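Local coordinates for cell wall surface anchor family protein (Streptococcus agalactiae, PDB 3PHS), which serves as a minor subunit of the bacterium's pili, anchored at the cell wall, and mediates adhesion to lung epithelial cells through an IgG-like domain, at residues 34-39 and 126-131; 45-50 and 115-120; 101-104 and 109-112. One frame throughout, in Å; residues are numbered along the deposited sequence.

Contact 1: 34-39 and 126-131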
loop_
_atom_site.group_PDB
_atom_site.type_symbol
_atom_site.label_atom_id
_atom_site.label_comp_id
_atom_site.label_asym_id
_atom_site.label_seq_id
_atom_site.Cartn_x
_atom_site.Cartn_y
_atom_site.Cartn_z
ATOM N N ILE A 34 -21.297 -4.051 -11.072
ATOM C CA ILE A 34 -21.640 -2.877 -11.904
ATOM C C ILE A 34 -20.387 -2.219 -12.463
ATOM O O ILE A 34 -19.583 -1.717 -11.689
ATOM C CB ILE A 34 -22.454 -1.809 -11.086
ATOM C CG1 ILE A 34 -23.832 -2.350 -10.665
ATOM C CG2 ILE A 34 -22.566 -0.485 -11.854
ATOM C CD1 ILE A 34 -24.884 -2.414 -11.800
ATOM N N ALA A 35 -20.239 -2.214 -13.796
ATOM C CA ALA A 35 -19.107 -1.543 -14.463
ATOM C C ALA A 35 -19.064 -0.055 -14.128
ATOM O O ALA A 35 -20.106 0.603 -14.064
ATOM C CB ALA A 35 -19.166 -1.733 -15.993
ATOM N N PRO A 36 -17.850 0.486 -13.907
ATOM C CA PRO A 36 -17.780 1.934 -13.842
ATOM C C PRO A 36 -18.116 2.522 -15.218
ATOM O O PRO A 36 -18.039 1.822 -16.250
ATOM C CB PRO A 36 -16.311 2.218 -13.460
ATOM C CG PRO A 36 -15.576 1.005 -13.804
ATOM C CD PRO A 36 -16.545 -0.155 -13.663
ATOM N N LYS A 37 -18.480 3.798 -15.208
ATOM C CA LYS A 37 -18.938 4.520 -16.394
ATOM C C LYS A 37 -17.813 4.726 -17.406
ATOM O O LYS A 37 -18.046 4.768 -18.620
ATOM C CB LYS A 37 -19.556 5.853 -15.960
ATOM C CG LYS A 37 -20.803 5.670 -15.080
ATOM C CD LYS A 37 -21.340 7.005 -14.564
ATOM C CE LYS A 37 -22.587 6.799 -13.680
ATOM N NZ LYS A 37 -23.172 8.106 -13.176
ATOM N N GLU A 38 -16.597 4.844 -16.883
ATOM C CA GLU A 38 -15.385 4.952 -17.674
ATOM C C GLU A 38 -14.333 4.238 -16.841
ATOM O O GLU A 38 -14.526 4.019 -15.634
ATOM C CB GLU A 38 -14.940 6.415 -17.845
ATOM C CG GLU A 38 -15.861 7.345 -18.669
ATOM C CD GLU A 38 -15.960 6.958 -20.132
ATOM O OE1 GLU A 38 -14.973 6.425 -20.692
ATOM O OE2 GLU A 38 -17.049 7.194 -20.727
ATOM N N GLY A 39 -13.211 3.904 -17.463
ATOM C CA GLY A 39 -12.132 3.253 -16.715
ATOM C C GLY A 39 -11.048 2.742 -17.627
ATOM O O GLY A 39 -11.330 2.237 -18.715
ATOM N N VAL A 126 -19.110 -11.446 -13.843
ATOM C CA VAL A 126 -18.153 -10.406 -14.240
ATOM C C VAL A 126 -18.040 -9.431 -13.052
ATOM O O VAL A 126 -19.037 -8.893 -12.578
ATOM C CB VAL A 126 -18.576 -9.693 -15.533
ATOM C CG1 VAL A 126 -17.579 -8.570 -15.899
ATOM C CG2 VAL A 126 -18.701 -10.700 -16.697
ATOM N N ILE A 127 -16.828 -9.231 -12.556
ATOM C CA ILE A 127 -16.665 -8.439 -11.338
ATOM C C ILE A 127 -15.605 -7.366 -11.549
ATOM O O ILE A 127 -14.619 -7.589 -12.262
ATOM C CB ILE A 127 -16.313 -9.301 -10.093
ATOM C CG1 ILE A 127 -15.003 -9.998 -10.281
ATOM C CG2 ILE A 127 -17.448 -10.336 -9.707
ATOM C CD1 ILE A 127 -14.185 -9.887 -9.064
ATOM N N TYR A 128 -15.837 -6.211 -10.928
ATOM C CA TYR A 128 -14.983 -5.039 -11.045
ATOM C C TYR A 128 -14.462 -4.726 -9.637
ATOM O O TYR A 128 -15.175 -4.097 -8.849
ATOM C CB TYR A 128 -15.778 -3.846 -11.603
ATOM C CG TYR A 128 -16.275 -4.057 -13.028
ATOM C CD1 TYR A 128 -17.463 -4.755 -13.271
ATOM C CD2 TYR A 128 -15.549 -3.591 -14.116
ATOM C CE1 TYR A 128 -17.915 -4.994 -14.597
ATOM C CE2 TYR A 128 -15.994 -3.809 -15.440
ATOM C CZ TYR A 128 -17.179 -4.515 -15.658
ATOM O OH TYR A 128 -17.631 -4.727 -16.941
ATOM N N PRO A 129 -13.245 -5.202 -9.291
ATOM C CA PRO A 129 -12.791 -4.911 -7.921
ATOM C C PRO A 129 -12.669 -3.403 -7.706
ATOM O O PRO A 129 -12.473 -2.659 -8.671
ATOM C CB PRO A 129 -11.415 -5.590 -7.849
ATOM C CG PRO A 129 -11.492 -6.698 -8.878
ATOM C CD PRO A 129 -12.285 -6.072 -10.005
ATOM N N LYS A 130 -12.800 -2.964 -6.458
ATOM C CA LYS A 130 -12.660 -1.542 -6.105
ATOM C C LYS A 130 -11.179 -1.235 -6.023
ATOM O O LYS A 130 -10.445 -1.874 -5.264
ATOM C CB LYS A 130 -13.349 -1.244 -4.771
ATOM C CG LYS A 130 -14.843 -1.564 -4.810
ATOM C CD LYS A 130 -15.534 -1.340 -3.459
ATOM C CE LYS A 130 -16.951 -1.922 -3.486
ATOM N NZ LYS A 130 -17.487 -2.101 -2.099
ATOM N N ILE A 131 -10.737 -0.304 -6.858
ATOM C CA ILE A 131 -9.320 -0.098 -7.056
ATOM C C ILE A 131 -8.991 1.351 -6.755
ATOM O O ILE A 131 -9.637 2.251 -7.272
ATOM C CB ILE A 131 -8.910 -0.464 -8.507
ATOM C CG1 ILE A 131 -9.001 -1.986 -8.708
ATOM C CG2 ILE A 131 -7.457 -0.014 -8.828
ATOM C CD1 ILE A 131 -9.311 -2.352 -10.149
#
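CA and CB of Ala-35 sit over one face of the Tyr-128 ring, and this overlap is the tight part of the contact. The CA stands 3.6 Å from the centroid of the Tyr-128 ring and only 11° off the ring normal, the geometry of a CH-pi interaction. The methyl reaches further along the same face toward the phenolic end, with Ala-35 CB 3.4 Å from Tyr-128 CZ and 3.5 Å from Tyr-128 OH. Tyr-128 comes to this position because its CG is anti to the carbonyl carbon (chi1 -65°), which sends the ring from the chain toward the 34-39 loop.

Pro-36 makes a close but oblique contact nearer the root of the ring, its CD 3.6 Å from Tyr-128 CD2, and the two side chains meet at a slant rather than stacking. The looser side is that of Ile-34, whose carbonyl carbon is 4.0 Å from Tyr-128 CD1; Ile-34 CB points away from the 126-131 segment, and its side chain comes no nearer than 6.2 Å. Ile-34 and Ala-35 are exposed, and none of the four touching residues is buried, which makes this a surface contact.

The surroundings supply the polar ties: Tyr-128 shares a backbone hydrogen bond with Leu-32, and its carbonyl oxygen accepts one from Arg-27. Thus the long loop between strands 13-21 and 40-41 is laid against the chain just after strand 125-127. Across the two segments themselves the attraction is dispersion and CH-pi contact, dependent on close fit over the ring and weakly directional.

Contact 2: 45-50 and 115-120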
loop_
_atom_site.group_PDB
_atom_site.type_symbol
_atom_site.label_atom_id
_atom_site.label_comp_id
_atom_site.label_asym_id
_atom_site.label_seq_id
_atom_site.Cartn_x
_atom_site.Cartn_y
_atom_site.Cartn_z
ATOM N N VAL A 45 -1.819 -7.397 -13.883
ATOM C CA VAL A 45 -2.185 -7.504 -12.468
ATOM C C VAL A 45 -2.535 -8.952 -12.158
ATOM O O VAL A 45 -3.361 -9.576 -12.859
ATOM C CB VAL A 45 -3.362 -6.544 -12.046
ATOM C CG1 VAL A 45 -3.708 -6.689 -10.540
ATOM C CG2 VAL A 45 -3.023 -5.075 -12.352
ATOM N N LEU A 46 -1.875 -9.490 -11.132
ATOM C CA LEU A 46 -2.091 -10.870 -10.715
ATOM C C LEU A 46 -3.244 -10.975 -9.738
ATOM O O LEU A 46 -3.193 -10.397 -8.647
ATOM C CB LEU A 46 -0.802 -11.437 -10.095
ATOM C CG LEU A 46 -0.826 -12.863 -9.547
ATOM C CD1 LEU A 46 -1.438 -13.839 -10.551
ATOM C CD2 LEU A 46 0.611 -13.249 -9.224
ATOM N N TYR A 47 -4.288 -11.697 -10.152
ATOM C CA TYR A 47 -5.421 -12.036 -9.276
ATOM C C TYR A 47 -5.351 -13.498 -8.838
ATOM O O TYR A 47 -5.001 -14.390 -9.630
ATOM C CB TYR A 47 -6.771 -11.741 -9.976
ATOM C CG TYR A 47 -7.135 -10.281 -9.873
ATOM C CD1 TYR A 47 -6.733 -9.367 -10.851
ATOM C CD2 TYR A 47 -7.829 -9.796 -8.766
ATOM C CE1 TYR A 47 -7.050 -8.014 -10.735
ATOM C CE2 TYR A 47 -8.128 -8.431 -8.637
ATOM C CZ TYR A 47 -7.742 -7.556 -9.630
ATOM O OH TYR A 47 -8.053 -6.213 -9.501
ATOM N N GLN A 48 -5.642 -13.729 -7.565
ATOM C CA GLN A 48 -5.786 -15.082 -7.068
ATOM C C GLN A 48 -7.173 -15.266 -6.494
ATOM O O GLN A 48 -7.692 -14.377 -5.824
ATOM C CB GLN A 48 -4.719 -15.386 -6.024
ATOM C CG GLN A 48 -3.368 -15.345 -6.651
ATOM C CD GLN A 48 -2.242 -15.640 -5.708
ATOM O OE1 GLN A 48 -1.122 -15.914 -6.163
ATOM N NE2 GLN A 48 -2.502 -15.589 -4.408
ATOM N N LEU A 49 -7.735 -16.450 -6.737
ATOM C CA LEU A 49 -9.050 -16.811 -6.233
ATOM C C LEU A 49 -8.928 -18.062 -5.374
ATOM O O LEU A 49 -8.422 -19.081 -5.842
ATOM C CB LEU A 49 -10.038 -17.002 -7.403
ATOM C CG LEU A 49 -10.801 -15.795 -7.985
ATOM C CD1 LEU A 49 -11.893 -15.346 -7.055
ATOM C CD2 LEU A 49 -9.930 -14.593 -8.358
ATOM N N TYR A 50 -9.383 -17.967 -4.121
ATOM C CA TYR A 50 -9.285 -19.046 -3.134
ATOM C C TYR A 50 -10.668 -19.653 -2.939
ATOM O O TYR A 50 -11.601 -18.970 -2.518
ATOM C CB TYR A 50 -8.703 -18.519 -1.825
ATOM C CG TYR A 50 -7.245 -18.162 -1.997
ATOM C CD1 TYR A 50 -6.866 -16.940 -2.563
ATOM C CD2 TYR A 50 -6.253 -19.083 -1.679
ATOM C CE1 TYR A 50 -5.517 -16.626 -2.751
ATOM C CE2 TYR A 50 -4.905 -18.785 -1.872
ATOM C CZ TYR A 50 -4.549 -17.555 -2.388
ATOM O OH TYR A 50 -3.223 -17.298 -2.586
ATOM N N SER A 115 -9.412 -3.768 -3.241
ATOM C CA SER A 115 -10.241 -4.338 -2.199
ATOM C C SER A 115 -10.518 -5.792 -2.543
ATOM O O SER A 115 -11.003 -6.095 -3.640
ATOM C CB SER A 115 -11.549 -3.558 -2.059
ATOM O OG SER A 115 -11.300 -2.278 -1.491
ATOM N N ALA A 116 -10.175 -6.691 -1.616
ATOM C CA ALA A 116 -10.483 -8.104 -1.781
ATOM C C ALA A 116 -12.002 -8.317 -1.705
ATOM O O ALA A 116 -12.739 -7.485 -1.148
ATOM C CB ALA A 116 -9.784 -8.925 -0.717
ATOM N N PHE A 117 -12.472 -9.441 -2.247
ATOM C CA PHE A 117 -13.918 -9.630 -2.386
ATOM C C PHE A 117 -14.284 -11.105 -2.260
ATOM O O PHE A 117 -13.440 -11.987 -2.456
ATOM C CB PHE A 117 -14.399 -9.114 -3.757
ATOM C CG PHE A 117 -13.577 -9.610 -4.900
ATOM C CD1 PHE A 117 -12.476 -8.873 -5.349
ATOM C CD2 PHE A 117 -13.858 -10.842 -5.492
ATOM C CE1 PHE A 117 -11.677 -9.355 -6.372
ATOM C CE2 PHE A 117 -13.078 -11.320 -6.528
ATOM C CZ PHE A 117 -11.985 -10.581 -6.971
ATOM N N LEU A 118 -15.550 -11.362 -1.975
ATOM C CA LEU A 118 -16.069 -12.719 -2.086
ATOM C C LEU A 118 -16.912 -12.817 -3.351
ATOM O O LEU A 118 -17.639 -11.885 -3.687
ATOM C CB LEU A 118 -16.898 -13.084 -0.855
ATOM C CG LEU A 118 -16.102 -13.345 0.411
ATOM C CD1 LEU A 118 -17.061 -13.445 1.591
ATOM C CD2 LEU A 118 -15.229 -14.629 0.264
ATOM N N VAL A 119 -16.806 -13.934 -4.065
ATOM C CA VAL A 119 -17.703 -14.190 -5.215
ATOM C C VAL A 119 -18.571 -15.415 -4.872
ATOM O O VAL A 119 -18.047 -16.482 -4.573
ATOM C CB VAL A 119 -16.949 -14.520 -6.529
ATOM C CG1 VAL A 119 -17.926 -14.432 -7.729
ATOM C CG2 VAL A 119 -15.729 -13.618 -6.756
ATOM N N ASP A 120 -19.890 -15.243 -4.933
ATOM C CA ASP A 120 -20.842 -16.337 -4.791
ATOM C C ASP A 120 -21.026 -16.918 -6.208
ATOM O O ASP A 120 -21.934 -16.504 -6.958
ATOM C CB ASP A 120 -22.141 -15.747 -4.230
ATOM C CG ASP A 120 -23.209 -16.779 -3.910
ATOM O OD1 ASP A 120 -23.009 -18.000 -4.070
ATOM O OD2 ASP A 120 -24.299 -16.323 -3.493
#
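Tyr-47 and Phe-117 make the aromatic part of this contact. Tyr-47 CE2 approaches the edge of the Phe-117 ring close to its plane, 4.3 Å from Phe-117 CE1, whereas Phe-117 lies obliquely to the Tyr-47 ring. The rings therefore touch without stacked overlap, and Pro-129 packs against both. The CB of Tyr-47 points toward strand 117-120; that of Phe-117 does not, and its ring gains the distance through chi1 of 49°, which sets CG between the backbone N and the carbonyl carbon.

The aliphatic part centres on one methyl group. Leu-49 CD1 lies 4.2 Å from Phe-117 CE2, again obliquely to the ring, and the same CD1 is 4.2 Å from Val-119 CG2. This Val-119 methyl also sits at the edge of the Phe-117 ring, in its plane, so three apolar side chains converge.

The backbones stay well apart: the axes of the short strands 46-50 and 117-120 approach to 8.9 Å and their directions differ by 57°. Both strands belong to the antiparallel sheet ordered 76-83, 46-52, 98-106, 109-121 in the N-terminal, Ig-like sandwich, with strand 98-106 between them, and the 57° between the short segments is consistent with the twist accumulated over two strand steps. Side chains from the sheet's inner side bridge the gap; all four touching residues are buried.

The polar bonds go to partners outside the two segments. The hydroxyl of Tyr-47 is hydrogen-bonded to His-19 ND1 on strand 13-21 of the other sheet, and its backbone pairs with Ala-82.

Contact 3: 101-104 and 109-112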
loop_
_atom_site.group_PDB
_atom_site.type_symbol
_atom_site.label_atom_id
_atom_site.label_comp_id
_atom_site.label_asym_id
_atom_site.label_seq_id
_atom_site.Cartn_x
_atom_site.Cartn_y
_atom_site.Cartn_z
ATOM N N TYR A 101 -12.815 -16.320 -2.509
ATOM C CA TYR A 101 -12.221 -15.089 -2.045
ATOM C C TYR A 101 -11.159 -14.705 -3.052
ATOM O O TYR A 101 -10.238 -15.482 -3.306
ATOM C CB TYR A 101 -11.578 -15.315 -0.684
ATOM C CG TYR A 101 -10.822 -14.133 -0.119
ATOM C CD1 TYR A 101 -11.503 -13.030 0.410
ATOM C CD2 TYR A 101 -9.424 -14.134 -0.088
ATOM C CE1 TYR A 101 -10.797 -11.955 0.951
ATOM C CE2 TYR A 101 -8.711 -13.059 0.449
ATOM C CZ TYR A 101 -9.414 -11.986 0.970
ATOM O OH TYR A 101 -8.712 -10.937 1.511
ATOM N N GLY A 102 -11.275 -13.494 -3.585
ATOM C CA GLY A 102 -10.355 -12.983 -4.594
ATOM C C GLY A 102 -9.596 -11.761 -4.111
ATOM O O GLY A 102 -10.139 -10.931 -3.396
ATOM N N LEU A 103 -8.332 -11.659 -4.513
ATOM C CA LEU A 103 -7.511 -10.495 -4.169
ATOM C C LEU A 103 -6.471 -10.296 -5.248
ATOM O O LEU A 103 -6.172 -11.224 -5.995
ATOM C CB LEU A 103 -6.817 -10.699 -2.810
ATOM C CG LEU A 103 -5.561 -11.568 -2.728
ATOM C CD1 LEU A 103 -4.914 -11.426 -1.368
ATOM C CD2 LEU A 103 -5.909 -13.020 -2.978
ATOM N N ALA A 104 -5.933 -9.087 -5.347
ATOM C CA ALA A 104 -4.760 -8.867 -6.180
ATOM C C ALA A 104 -3.509 -9.043 -5.331
ATOM O O ALA A 104 -3.464 -8.626 -4.156
ATOM C CB ALA A 104 -4.780 -7.469 -6.797
ATOM N N GLU A 109 2.573 -10.428 -1.655
ATOM C CA GLU A 109 1.609 -10.059 -0.622
ATOM C C GLU A 109 0.383 -9.464 -1.254
ATOM O O GLU A 109 0.405 -9.128 -2.445
ATOM C CB GLU A 109 2.207 -9.011 0.326
ATOM C CG GLU A 109 2.877 -9.599 1.555
ATOM C CD GLU A 109 3.543 -8.542 2.435
ATOM O OE1 GLU A 109 4.033 -7.505 1.912
ATOM O OE2 GLU A 109 3.577 -8.763 3.662
ATOM N N LYS A 110 -0.680 -9.324 -0.464
ATOM C CA LYS A 110 -1.886 -8.660 -0.932
ATOM C C LYS A 110 -1.549 -7.246 -1.369
ATOM O O LYS A 110 -0.827 -6.529 -0.677
ATOM C CB LYS A 110 -2.977 -8.599 0.141
ATOM C CG LYS A 110 -4.224 -7.849 -0.333
ATOM C CD LYS A 110 -5.328 -7.866 0.711
ATOM C CE LYS A 110 -6.598 -7.212 0.184
ATOM N NZ LYS A 110 -6.573 -5.698 0.141
ATOM N N ASN A 111 -2.056 -6.861 -2.536
ATOM C CA ASN A 111 -1.990 -5.477 -2.969
ATOM C C ASN A 111 -3.107 -4.732 -2.230
ATOM O O ASN A 111 -4.289 -4.957 -2.499
ATOM C CB ASN A 111 -2.172 -5.397 -4.495
ATOM C CG ASN A 111 -2.092 -3.964 -5.017
ATOM O OD1 ASN A 111 -2.182 -3.016 -4.235
ATOM N ND2 ASN A 111 -1.927 -3.807 -6.331
ATOM N N ARG A 112 -2.751 -3.874 -1.267
ATOM C CA ARG A 112 -3.775 -3.212 -0.450
ATOM C C ARG A 112 -4.634 -2.211 -1.250
ATOM O O ARG A 112 -5.693 -1.794 -0.786
ATOM C CB ARG A 112 -3.138 -2.507 0.760
ATOM C CG ARG A 112 -2.408 -1.227 0.392
ATOM C CD ARG A 112 -1.866 -0.524 1.640
ATOM N NE ARG A 112 -1.370 0.819 1.320
ATOM C CZ ARG A 112 -1.081 1.736 2.239
ATOM N NH1 ARG A 112 -1.212 1.466 3.536
ATOM N NH2 ARG A 112 -0.647 2.920 1.859
HETATM O O HOH W 1 -6.186 -7.173 -3.178
#
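Ala-104 and Asn-111 are joined by the direct backbone hydrogen bond of this contact. Asn-111 N donates to Ala-104 O over 2.8 Å; the bond is nearly straight, 173° at the hydrogen, although the donor is tilted 33° from the carbonyl plane. Lys-110 CA, 3.6 Å from the same Ala-104 O, adds a weaker CA-H...O contact.

The return link runs through water 1. It accepts from Ala-104 N at 2.9 Å and donates to Asn-111 O at 3.0 Å, standing where a second direct bond between these two residues might be expected.

Apolar contacts flank the polar pair. Leu-103 CD1 rests against the start of the Lys-110 chain, 3.7 Å from Lys-110 CB, and the two side chains cross rather than run together. Ala-104 CB and Asn-111 CB meet at 4.0 Å.

The polar side-chain ends bond within the second strand. Lys-110 leaves its backbone extended, chi1 178°, and stays so as far as CE; the bend at chi4 then turns NZ to the carbonyl oxygen of Val-114, while Asn-111 OD1 accepts from the backbone N of Asn-113.

Strands 98-106 and 109-121 are consecutive and antiparallel, with Ala-104 opposite Asn-111 at 5.4 Å between CA atoms. The arrangement is that of an antiparallel beta hairpin whose pairing is here bridged by water.

Contact 2 is core, with every touching residue buried; contact 3 is partly buried, and contact 1 lies at the surface. Contacts 2 and 3 share strand 109-121 and the same antiparallel sheet, and their centres are about 7 Å apart. They are stitched together by probable hydrogen bonds from Gly-102 N to Phe-117 O and from Tyr-50 N to Tyr-101 O. Contact 1 instead uses strand 125-127 and the chain following it, yet Pro-129 from its second segment packs on both Tyr-47 and Phe-117 of contact 2. Chemistry follows place: backbone and water bonds between hairpin neighbours, apolar side chains in the interior between the sheets, and a loop resting on an aromatic face outside.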